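Local coordinates for putative uncharacterized protein (Pyrococcus furiosus, PDB 3UFC), which belongs to the Cas6 family of CRISPR antiviral defence, binds crRNA and is a putative endoribonuclease, at residues 17-22 with 102-107; 9-14 with 73-78. All blocks are in the same frame, centred on the assembly; numbering follows the deposited sequence.

Contact 1: 17-22 with 102-107; sequences VIPFNY and FKIGDV
Backbone approach here is loose: the CA atoms of I18 and G105 are 6.1 Å apart, those of Y22 and I104 6.3 Å. The meeting is mainly apolar, although its closest pair sets V17 O against the V107 CG2 methyl at 3.5 Å. Residues 102-107 fold back on themselves in a type II' beta turn from I104 to V107, closed by paired backbone bonds I104 N to V107 O and V107 N to I104 O, the tight beta-hairpin between strands 101-104 and 107-116. G105 takes the second turn position with phi 66°, which by itself favours glycine, and the side on which a side chain would stand is taken by P19, whose CD packs 3.9 Å from G105 CA. I104 does most of the touching. Its CG2, anti to the backbone N, lies 3.6 Å from Y22 CB and 3.8 Å from I18 CB, while the two side chains I104 and Y22 run alongside each other in the same direction. I18 and V107 instead cross at about a right angle, I18 CG2 resting 3.7 Å from V107 CG2. Beyond the two segments, I18 also packs on I70 and I72 of strand 69-72, and I104 on I57 of strand 53-59; the I57 backbone N is hydrogen-bonded to Y22 OH. Helix 23-37 holds the turn and the strand end before it: E25 OE2 accepts from G105 N, and Q29 NE2 is hydrogen-bonded to K103 O.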
loop_
_atom_site.group_PDB
_atom_site.type_symbol
_atom_site.label_atom_id
_atom_site.label_comp_id
_atom_site.label_asym_id
_atom_site.label_seq_id
_atom_site.Cartn_x
_atom_site.Cartn_y
_atom_site.Cartn_z
ATOM N N VAL A 17 -4.381 -16.173 -15.212
ATOM C CA VAL A 17 -5.046 -16.157 -13.920
ATOM C C VAL A 17 -3.946 -16.051 -12.872
ATOM O O VAL A 17 -3.098 -16.933 -12.767
ATOM C CB VAL A 17 -5.858 -17.451 -13.673
ATOM C CG1 VAL A 17 -6.559 -17.375 -12.323
ATOM C CG2 VAL A 17 -6.881 -17.642 -14.783
ATOM N N ILE A 18 -3.944 -14.957 -12.120
ATOM C CA ILE A 18 -2.935 -14.767 -11.086
ATOM C C ILE A 18 -3.543 -15.092 -9.728
ATOM O O ILE A 18 -4.745 -14.934 -9.524
ATOM C CB ILE A 18 -2.422 -13.303 -11.035
ATOM C CG1 ILE A 18 -3.570 -12.356 -10.673
ATOM C CG2 ILE A 18 -1.797 -12.925 -12.364
ATOM C CD1 ILE A 18 -3.143 -10.902 -10.469
ATOM N N PRO A 19 -2.721 -15.564 -8.785
ATOM C CA PRO A 19 -3.251 -15.886 -7.457
ATOM C C PRO A 19 -3.677 -14.597 -6.754
ATOM O O PRO A 19 -3.196 -13.513 -7.100
ATOM C CB PRO A 19 -2.070 -16.572 -6.775
ATOM C CG PRO A 19 -0.879 -15.913 -7.420
ATOM C CD PRO A 19 -1.283 -15.867 -8.875
ATOM N N PHE A 20 -4.582 -14.701 -5.783
ATOM C CA PHE A 20 -5.041 -13.518 -5.061
ATOM C C PHE A 20 -3.982 -12.962 -4.107
ATOM O O PHE A 20 -3.844 -11.748 -3.966
ATOM C CB PHE A 20 -6.279 -13.808 -4.196
ATOM C CG PHE A 20 -7.430 -14.437 -4.923
ATOM C CD1 PHE A 20 -7.616 -15.820 -4.892
ATOM C CD2 PHE A 20 -8.379 -13.649 -5.566
ATOM C CE1 PHE A 20 -8.735 -16.408 -5.480
ATOM C CE2 PHE A 20 -9.503 -14.228 -6.161
ATOM C CZ PHE A 20 -9.681 -15.609 -6.116
ATOM N N ASN A 21 -3.251 -13.858 -3.448
ATOM C CA ASN A 21 -2.253 -13.482 -2.440
ATOM C C ASN A 21 -0.816 -13.330 -2.933
ATOM O O ASN A 21 0.060 -14.109 -2.557
ATOM C CB ASN A 21 -2.295 -14.519 -1.312
ATOM C CG ASN A 21 -3.712 -14.834 -0.869
ATOM O OD1 ASN A 21 -4.388 -14.002 -0.268
ATOM N ND2 ASN A 21 -4.174 -16.041 -1.180
ATOM N N TYR A 22 -0.563 -12.298 -3.734
ATOM C CA TYR A 22 0.769 -12.079 -4.292
ATOM C C TYR A 22 1.601 -11.009 -3.590
ATOM O O TYR A 22 2.738 -10.749 -3.987
ATOM C CB TYR A 22 0.633 -11.710 -5.775
ATOM C CG TYR A 22 -0.290 -10.535 -5.999
ATOM C CD1 TYR A 22 0.113 -9.233 -5.688
ATOM C CD2 TYR A 22 -1.588 -10.729 -6.458
ATOM C CE1 TYR A 22 -0.766 -8.153 -5.828
ATOM C CE2 TYR A 22 -2.470 -9.661 -6.600
ATOM C CZ TYR A 22 -2.055 -8.379 -6.283
ATOM O OH TYR A 22 -2.943 -7.333 -6.401
ATOM N N PHE A 102 8.359 -9.037 -13.900
ATOM C CA PHE A 102 7.763 -9.425 -12.625
ATOM C C PHE A 102 7.068 -10.771 -12.762
ATOM O O PHE A 102 6.444 -11.061 -13.782
ATOM C CB PHE A 102 6.742 -8.389 -12.136
ATOM C CG PHE A 102 7.360 -7.179 -11.492
ATOM C CD1 PHE A 102 7.574 -6.014 -12.225
ATOM C CD2 PHE A 102 7.738 -7.208 -10.151
ATOM C CE1 PHE A 102 8.159 -4.890 -11.628
ATOM C CE2 PHE A 102 8.319 -6.099 -9.548
ATOM C CZ PHE A 102 8.531 -4.935 -10.287
ATOM N N LYS A 103 7.183 -11.587 -11.720
ATOM C CA LYS A 103 6.568 -12.904 -11.694
ATOM C C LYS A 103 5.534 -12.945 -10.571
ATOM O O LYS A 103 5.866 -12.736 -9.406
ATOM C CB LYS A 103 7.646 -13.965 -11.456
ATOM C CG LYS A 103 7.157 -15.401 -11.497
ATOM C CD LYS A 103 6.691 -15.792 -12.892
ATOM C CE LYS A 103 6.443 -17.292 -12.982
ATOM N NZ LYS A 103 5.960 -17.702 -14.331
ATOM N N ILE A 104 4.278 -13.182 -10.931
ATOM C CA ILE A 104 3.198 -13.268 -9.954
ATOM C C ILE A 104 2.623 -14.670 -10.122
ATOM O O ILE A 104 1.906 -14.945 -11.088
ATOM C CB ILE A 104 2.087 -12.209 -10.216
ATOM C CG1 ILE A 104 2.609 -10.796 -9.928
ATOM C CG2 ILE A 104 0.890 -12.477 -9.322
ATOM C CD1 ILE A 104 3.697 -10.324 -10.864
ATOM N N GLY A 105 2.947 -15.559 -9.187
ATOM C CA GLY A 105 2.476 -16.925 -9.303
ATOM C C GLY A 105 3.166 -17.510 -10.522
ATOM O O GLY A 105 4.392 -17.464 -10.620
ATOM N N ASP A 106 2.393 -18.042 -11.461
ATOM C CA ASP A 106 2.970 -18.619 -12.672
ATOM C C ASP A 106 2.809 -17.674 -13.854
ATOM O O ASP A 106 3.034 -18.058 -15.000
ATOM C CB ASP A 106 2.299 -19.955 -12.996
ATOM C CG ASP A 106 2.488 -20.981 -11.897
ATOM O OD1 ASP A 106 3.651 -21.345 -11.620
ATOM O OD2 ASP A 106 1.476 -21.417 -11.309
ATOM N N VAL A 107 2.420 -16.436 -13.570
ATOM C CA VAL A 107 2.218 -15.446 -14.618
ATOM C C VAL A 107 3.347 -14.421 -14.660
ATOM O O VAL A 107 3.690 -13.812 -13.643
ATOM C CB VAL A 107 0.878 -14.702 -14.419
ATOM C CG1 VAL A 107 0.618 -13.760 -15.590
ATOM C CG2 VAL A 107 -0.250 -15.709 -14.282
#

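Contact 2: 9-14 with 73-78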
loop_
_atom_site.group_PDB
_atom_site.type_symbol
_atom_site.label_atom_id
_atom_site.label_comp_id
_atom_site.label_asym_id
_atom_site.label_seq_id
_atom_site.Cartn_x
_atom_site.Cartn_y
_atom_site.Cartn_z
ATOM N N LEU A 9 1.740 -2.713 -16.499
ATOM C CA LEU A 9 2.242 -4.069 -16.659
ATOM C C LEU A 9 1.584 -4.750 -17.847
ATOM O O LEU A 9 0.395 -4.567 -18.106
ATOM C CB LEU A 9 1.968 -4.885 -15.395
ATOM C CG LEU A 9 2.560 -4.344 -14.089
ATOM C CD1 LEU A 9 1.957 -5.107 -12.904
ATOM C CD2 LEU A 9 4.083 -4.481 -14.116
ATOM N N LEU A 10 2.372 -5.546 -18.557
ATOM C CA LEU A 10 1.884 -6.280 -19.711
ATOM C C LEU A 10 2.111 -7.770 -19.447
ATOM O O LEU A 10 3.246 -8.209 -19.263
ATOM C CB LEU A 10 2.642 -5.827 -20.968
ATOM C CG LEU A 10 2.305 -6.404 -22.350
ATOM C CD1 LEU A 10 2.906 -7.783 -22.490
ATOM C CD2 LEU A 10 0.799 -6.429 -22.559
ATOM N N PRO A 11 1.025 -8.558 -19.388
ATOM C CA PRO A 11 1.179 -9.992 -19.144
ATOM C C PRO A 11 1.714 -10.671 -20.399
ATOM O O PRO A 11 1.282 -10.366 -21.511
ATOM C CB PRO A 11 -0.240 -10.436 -18.792
ATOM C CG PRO A 11 -1.082 -9.530 -19.604
ATOM C CD PRO A 11 -0.398 -8.183 -19.431
ATOM N N LEU A 12 2.671 -11.572 -20.219
ATOM C CA LEU A 12 3.261 -12.278 -21.345
ATOM C C LEU A 12 2.266 -13.271 -21.939
ATOM O O LEU A 12 2.231 -13.480 -23.151
ATOM C CB LEU A 12 4.532 -13.002 -20.899
ATOM C CG LEU A 12 5.579 -12.105 -20.230
ATOM C CD1 LEU A 12 6.799 -12.925 -19.872
ATOM C CD2 LEU A 12 5.964 -10.968 -21.161
ATOM N N GLN A 13 1.454 -13.874 -21.077
ATOM C CA GLN A 13 0.453 -14.839 -21.512
ATOM C C GLN A 13 -0.897 -14.134 -21.642
ATOM O O GLN A 13 -1.113 -13.086 -21.036
ATOM C CB GLN A 13 0.357 -15.989 -20.500
ATOM C CG GLN A 13 1.692 -16.686 -20.212
ATOM C CD GLN A 13 2.558 -15.938 -19.201
ATOM O OE1 GLN A 13 2.299 -14.778 -18.876
ATOM N NE2 GLN A 13 3.600 -16.604 -18.709
ATOM N N ASP A 14 -1.802 -14.702 -22.435
ATOM C CA ASP A 14 -3.119 -14.102 -22.634
ATOM C C ASP A 14 -4.150 -14.634 -21.642
ATOM O O ASP A 14 -4.137 -15.814 -21.292
ATOM C CB ASP A 14 -3.612 -14.360 -24.061
ATOM C CG ASP A 14 -2.644 -13.851 -25.114
ATOM O OD1 ASP A 14 -1.575 -14.478 -25.298
ATOM O OD2 ASP A 14 -2.953 -12.822 -25.753
ATOM N N LEU A 73 -8.671 -9.988 -17.883
ATOM C CA LEU A 73 -9.377 -9.889 -19.156
ATOM C C LEU A 73 -9.021 -8.605 -19.899
ATOM O O LEU A 73 -9.789 -8.139 -20.742
ATOM C CB LEU A 73 -10.890 -9.928 -18.921
ATOM C CG LEU A 73 -11.466 -11.118 -18.148
ATOM C CD1 LEU A 73 -12.952 -10.898 -17.935
ATOM C CD2 LEU A 73 -11.217 -12.410 -18.906
ATOM N N SER A 74 -7.860 -8.037 -19.590
ATOM C CA SER A 74 -7.427 -6.803 -20.234
ATOM C C SER A 74 -5.932 -6.552 -20.070
ATOM O O SER A 74 -5.314 -7.028 -19.120
ATOM C CB SER A 74 -8.201 -5.620 -19.651
ATOM O OG SER A 74 -7.675 -4.388 -20.112
ATOM N N ASP A 75 -5.362 -5.796 -21.004
ATOM C CA ASP A 75 -3.943 -5.454 -20.963
ATOM C C ASP A 75 -3.729 -4.161 -20.184
ATOM O O ASP A 75 -2.599 -3.730 -19.985
ATOM C CB ASP A 75 -3.396 -5.290 -22.384
ATOM C CG ASP A 75 -3.099 -6.616 -23.050
ATOM O OD1 ASP A 75 -3.045 -6.657 -24.295
ATOM O OD2 ASP A 75 -2.904 -7.617 -22.329
ATOM N N ASP A 76 -4.825 -3.545 -19.755
ATOM C CA ASP A 76 -4.766 -2.301 -18.993
ATOM C C ASP A 76 -4.607 -2.667 -17.515
ATOM O O ASP A 76 -5.589 -2.826 -16.782
ATOM C CB ASP A 76 -6.048 -1.499 -19.231
ATOM C CG ASP A 76 -6.022 -0.142 -18.567
ATOM O OD1 ASP A 76 -4.964 0.520 -18.594
ATOM O OD2 ASP A 76 -7.072 0.271 -18.032
ATOM N N ILE A 77 -3.351 -2.809 -17.099
ATOM C CA ILE A 77 -3.006 -3.196 -15.737
ATOM C C ILE A 77 -2.008 -2.220 -15.135
ATOM O O ILE A 77 -0.979 -1.930 -15.739
ATOM C CB ILE A 77 -2.368 -4.600 -15.722
ATOM C CG1 ILE A 77 -3.327 -5.612 -16.346
ATOM C CG2 ILE A 77 -2.006 -4.997 -14.302
ATOM C CD1 ILE A 77 -2.709 -6.981 -16.559
ATOM N N SER A 78 -2.297 -1.736 -13.933
ATOM C CA SER A 78 -1.411 -0.784 -13.279
ATOM C C SER A 78 -1.048 -1.142 -11.843
ATOM O O SER A 78 -1.829 -1.761 -11.124
ATOM C CB SER A 78 -2.050 0.607 -13.290
ATOM O OG SER A 78 -2.182 1.109 -14.610
HETATM O O HOH W 1 -0.885 -2.191 -18.696
#
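One backbone bond fixes the packed end of this approach between strands 3-11 and 77-83, neighbours in the antiparallel sheet of the ferredoxin-like domain: L9 N donates to I77 O over 2.9 Å with an N-H...O angle of 168°. The donor stands above the carbonyl plane, 32° out of it, so the bond is nearly straight at the hydrogen but does not follow a lone pair. L9 and I77 put their side chains on the same face of the sheet, where L9 CB meets I77 CG2 at 4.1 Å. Farther along, the ring of P11 crosses I77 obliquely, its CD 3.9 Å from I77 CD1. I77 reaches both residues because its CG1 branch, anti to the carbonyl carbon, carries CD1 to the proline, whereas CG2, anti to the backbone N, is left for L9. All three residues also touch F109 of strand 107-116, which extends this buried apolar layer.

Toward D75 the strands part, and a water bridges the two backbones. It lies within hydrogen-bonding distance of L9 O (2.8 Å) and D75 O (2.6 Å), and accepts from I77 N. The exposed D75 side chain lies alongside L10, pointing the same way, and its OD2 comes 3.8 Å from P11 CG: a carboxylate resting against carbon. Before the strand, S74 OG accepts from D76 N in an ST turn, and D76 centres an inverse gamma turn; D76 OD1 forms a salt bridge with K8 NZ.

Chemically, one direct backbone bond and an apolar layer hold the packed end, while on the D75 side a water and a carboxylate take part. With a proline at position 11 the backbone there offers no N-H, and the water supplements the weak bond from I77 N to D75 O.

From the N terminus, strand 3-11 enters contact 2 first, and after a short connection strand 17-18 enters contact 1. The chain then runs through helix 23-37 and strand 53-59 before residues 73-78 close the contact 2 loop, with 58 residues between its segments; residues 102-107 close contact 1 after 79. Because the segments alternate along the chain, the loops cross rather than nest. Contact 2 ties neighbouring strands 3-11 and 77-83 of the five-stranded sheet, while contact 1 joins edge strand 17-18 of the three-stranded sheet to the hairpin of strands 101-104 and 107-116. They adjoin directly, V107 CG1 lying 3.8 Å from Q13 OE1.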